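Peptidyl-tRNA hydrolase (Sulfolobus solfataricus, PDB 1XTY) hydrolyses peptidyl-tRNAs, which may be those that drop off the ribosome during protein synthesis, freeing the tRNA from its N-acyl amino acid. Local coordinates at residues V5-S10 against I57-N62. Numbering follows the deposited sequence.
With SO4 (sulfate ion), chain F.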
ATOM      1  N   VAL A   5      -2.149  -6.974  -8.530  1.00 12.87           N
ATOM      2  CA  VAL A   5      -2.131  -8.168  -7.710  1.00 13.77           C
ATOM      3  C   VAL A   5      -0.851  -8.191  -6.890  1.00 13.93           C
ATOM      4  O   VAL A   5       0.229  -7.902  -7.406  1.00 13.73           O
ATOM      5  CB  VAL A   5      -2.184  -9.448  -8.574  1.00 16.69           C
ATOM      6  CG1 VAL A   5      -2.176 -10.681  -7.678  1.00 17.62           C
ATOM      7  CG2 VAL A   5      -3.431  -9.434  -9.445  1.00 18.60           C
ATOM      8  N   ILE A   6      -0.982  -8.512  -5.609  1.00 12.70           N
ATOM      9  CA  ILE A   6       0.177  -8.607  -4.734  1.00 14.52           C
ATOM     10  C   ILE A   6       0.204 -10.020  -4.164  1.00 15.45           C
ATOM     11  O   ILE A   6      -0.763 -10.478  -3.552  1.00 16.82           O
ATOM     12  CB  ILE A   6       0.126  -7.586  -3.572  1.00 15.23           C
ATOM     13  CG1 ILE A   6       0.141  -6.156  -4.118  1.00 16.36           C
ATOM     14  CG2 ILE A   6       1.332  -7.783  -2.656  1.00 14.65           C
ATOM     15  CD1 ILE A   6      -1.213  -5.629  -4.516  1.00 21.98           C
ATOM     16  N   VAL A   7       1.314 -10.711  -4.392  1.00 15.87           N
ATOM     17  CA  VAL A   7       1.496 -12.078  -3.919  1.00 17.34           C
ATOM     18  C   VAL A   7       2.329 -12.076  -2.644  1.00 18.03           C
ATOM     19  O   VAL A   7       3.492 -11.674  -2.655  1.00 18.44           O
ATOM     20  CB  VAL A   7       2.212 -12.931  -4.988  1.00 15.64           C
ATOM     21  CG1 VAL A   7       2.280 -14.390  -4.535  1.00 17.76           C
ATOM     22  CG2 VAL A   7       1.482 -12.813  -6.321  1.00 16.89           C
ATOM     23  N   VAL A   8       1.734 -12.535  -1.546  1.00 17.40           N
ATOM     24  CA  VAL A   8       2.414 -12.570  -0.257  1.00 18.62           C
ATOM     25  C   VAL A   8       2.876 -13.978   0.127  1.00 19.99           C
ATOM     26  O   VAL A   8       2.162 -14.953  -0.106  1.00 20.71           O
ATOM     27  CB  VAL A   8       1.482 -12.045   0.853  1.00 19.99           C
ATOM     28  CG1 VAL A   8       2.199 -12.046   2.189  1.00 21.26           C
ATOM     29  CG2 VAL A   8       0.997 -10.649   0.498  1.00 21.68           C
ATOM     30  N   ARG A   9       4.071 -14.074   0.711  1.00 22.68           N
ATOM     31  CA  ARG A   9       4.626 -15.357   1.153  1.00 24.36           C
ATOM     32  C   ARG A   9       3.995 -15.783   2.471  1.00 26.80           C
ATOM     33  O   ARG A   9       3.979 -15.016   3.433  1.00 27.87           O
ATOM     34  CB  ARG A   9       6.137 -15.263   1.355  1.00 24.59           C
ATOM     35  CG  ARG A   9       6.946 -15.269   0.081  1.00 26.02           C
ATOM     36  CD  ARG A   9       8.429 -15.213   0.393  1.00 27.16           C
ATOM     37  NE  ARG A   9       8.899 -16.417   1.073  1.00 27.09           N
ATOM     38  CZ  ARG A   9      10.121 -16.551   1.578  1.00 26.75           C
ATOM     39  NH1 ARG A   9      10.988 -15.551   1.482  1.00 26.11           N
ATOM     40  NH2 ARG A   9      10.480 -17.684   2.165  1.00 27.68           N
ATOM     41  N   SER A  10       3.502 -17.016   2.518  1.00 29.16           N
ATOM     42  CA  SER A  10       2.864 -17.537   3.721  1.00 31.74           C
ATOM     43  C   SER A  10       3.807 -18.334   4.623  1.00 32.52           C
ATOM     44  O   SER A  10       3.483 -18.588   5.782  1.00 34.40           O
ATOM     45  CB  SER A  10       1.679 -18.425   3.336  1.00 31.43           C
ATOM     46  OG  SER A  10       0.782 -17.739   2.478  1.00 33.66           O
ATOM     47  N   ILE A  57      -5.880  -7.265  -5.662  1.00 19.88           N
ATOM     48  CA  ILE A  57      -6.152  -8.652  -5.322  1.00 21.11           C
ATOM     49  C   ILE A  57      -4.944  -9.110  -4.527  1.00 20.83           C
ATOM     50  O   ILE A  57      -3.824  -9.096  -5.032  1.00 22.51           O
ATOM     51  CB  ILE A  57      -6.280  -9.529  -6.577  1.00 23.93           C
ATOM     52  CG1 ILE A  57      -7.352  -8.948  -7.506  1.00 25.27           C
ATOM     53  CG2 ILE A  57      -6.631 -10.958  -6.176  1.00 24.15           C
ATOM     54  CD1 ILE A  57      -7.477  -9.670  -8.836  1.00 29.30           C
ATOM     55  N   ILE A  58      -5.167  -9.500  -3.280  1.00 19.04           N
ATOM     56  CA  ILE A  58      -4.076  -9.952  -2.437  1.00 19.91           C
ATOM     57  C   ILE A  58      -4.144 -11.464  -2.276  1.00 20.87           C
ATOM     58  O   ILE A  58      -5.019 -11.988  -1.583  1.00 19.85           O
ATOM     59  CB  ILE A  58      -4.138  -9.279  -1.061  1.00 21.99           C
ATOM     60  CG1 ILE A  58      -4.165  -7.757  -1.242  1.00 24.31           C
ATOM     61  CG2 ILE A  58      -2.935  -9.688  -0.218  1.00 21.18           C
ATOM     62  CD1 ILE A  58      -4.336  -6.996   0.042  1.00 26.95           C
ATOM     63  N   VAL A  59      -3.222 -12.157  -2.934  1.00 20.17           N
ATOM     64  CA  VAL A  59      -3.174 -13.609  -2.874  1.00 20.81           C
ATOM     65  C   VAL A  59      -1.916 -14.064  -2.153  1.00 22.67           C
ATOM     66  O   VAL A  59      -1.060 -13.246  -1.806  1.00 21.00           O
ATOM     67  CB  VAL A  59      -3.221 -14.211  -4.291  1.00 19.81           C
ATOM     68  CG1 VAL A  59      -4.538 -13.844  -4.958  1.00 20.34           C
ATOM     69  CG2 VAL A  59      -2.054 -13.694  -5.122  1.00 20.07           C
ATOM     70  N   LYS A  60      -1.800 -15.368  -1.918  1.00 23.34           N
ATOM     71  CA  LYS A  60      -0.640 -15.895  -1.213  1.00 25.47           C
ATOM     72  C   LYS A  60      -0.026 -17.137  -1.851  1.00 26.50           C
ATOM     73  O   LYS A  60      -0.655 -17.807  -2.669  1.00 26.96           O
ATOM     74  CB  LYS A  60      -1.020 -16.211   0.236  1.00 27.28           C
ATOM     75  CG  LYS A  60      -2.165 -17.207   0.378  1.00 30.09           C
ATOM     76  CD  LYS A  60      -2.511 -17.462   1.843  1.00 31.41           C
ATOM     77  CE  LYS A  60      -3.694 -18.411   1.978  1.00 33.16           C
ATOM     78  NZ  LYS A  60      -4.037 -18.702   3.404  1.00 34.94           N
ATOM     79  N   VAL A  61       1.220 -17.410  -1.474  1.00 26.63           N
ATOM     80  CA  VAL A  61       1.977 -18.573  -1.938  1.00 27.48           C
ATOM     81  C   VAL A  61       2.780 -19.027  -0.727  1.00 27.82           C
ATOM     82  O   VAL A  61       3.097 -18.217   0.140  1.00 27.89           O
ATOM     83  CB  VAL A  61       2.951 -18.221  -3.094  1.00 26.93           C
ATOM     84  CG1 VAL A  61       2.171 -17.809  -4.329  1.00 27.57           C
ATOM     85  CG2 VAL A  61       3.897 -17.117  -2.664  1.00 27.07           C
ATOM     86  N   ASN A  62       3.113 -20.310  -0.653  1.00 29.75           N
ATOM     87  CA  ASN A  62       3.854 -20.808   0.500  1.00 30.99           C
ATOM     88  C   ASN A  62       5.332 -21.093   0.268  1.00 30.31           C
ATOM     89  O   ASN A  62       5.937 -21.873   1.006  1.00 31.22           O
ATOM     90  CB  ASN A  62       3.179 -22.065   1.054  1.00 34.03           C
ATOM     91  CG  ASN A  62       2.771 -23.026  -0.036  1.00 37.49           C
ATOM     92  OD1 ASN A  62       3.553 -23.328  -0.938  1.00 39.23           O
ATOM     93  ND2 ASN A  62       1.537 -23.519   0.042  1.00 39.87           N
TER
HETATM   94  S   SO4 F 807      14.104 -17.249   2.691  1.00 69.65           S
HETATM   95  O1  SO4 F 807      14.282 -16.615   4.008  1.00 67.88           O
HETATM   96  O2  SO4 F 807      13.426 -16.307   1.786  1.00 67.81           O
HETATM   97  O3  SO4 F 807      13.278 -18.462   2.846  1.00 68.08           O
HETATM   98  O4  SO4 F 807      15.423 -17.608   2.140  1.00 68.69           O
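V7 holds CG1 anti to its backbone N (chi1 -175°), while V61 turns CG1 anti to its carbonyl carbon (chi1 -66°), and the two methyls meet at 3.4 Å, a tight fit with the side chains crossing at about a right angle. They project from one face of two neighbouring parallel strands in the mixed sheet of this PTH2-family hydrolase, linked through helices 16-35 and 40-51. On the same face, V7 CG2 packs 3.8 Å from V59 CG2, and helix 107-114 lies over V5 and V7. The other face carries V8 beside I58, both pointing the same way, with helix 16-35 against I6 and V8. Alternating bonds join the backbones: I6 N to I57 O, V59 N to I6 O, V8 N to V59 O at 2.9 Å and nearly straight (172°), then V61 N to V8 O. From the last bridge, R9 with V61, the R9 side chain reaches out past helix 64-76 and presents the edge of its guanidinium to a sulfate, probably from the crystallisation liquor; NH1 gives O2 a 2.6 Å bond and NH2 bonds O3. NE pairs with D11, and NH1 also meets the I97 carbonyl. An alanine at R9 would probably leave the D11 carboxylate without this positive partner. At the strand end V61 O takes S10 N at 2.7 Å and, weakly, S10 OG at 3.3 Å.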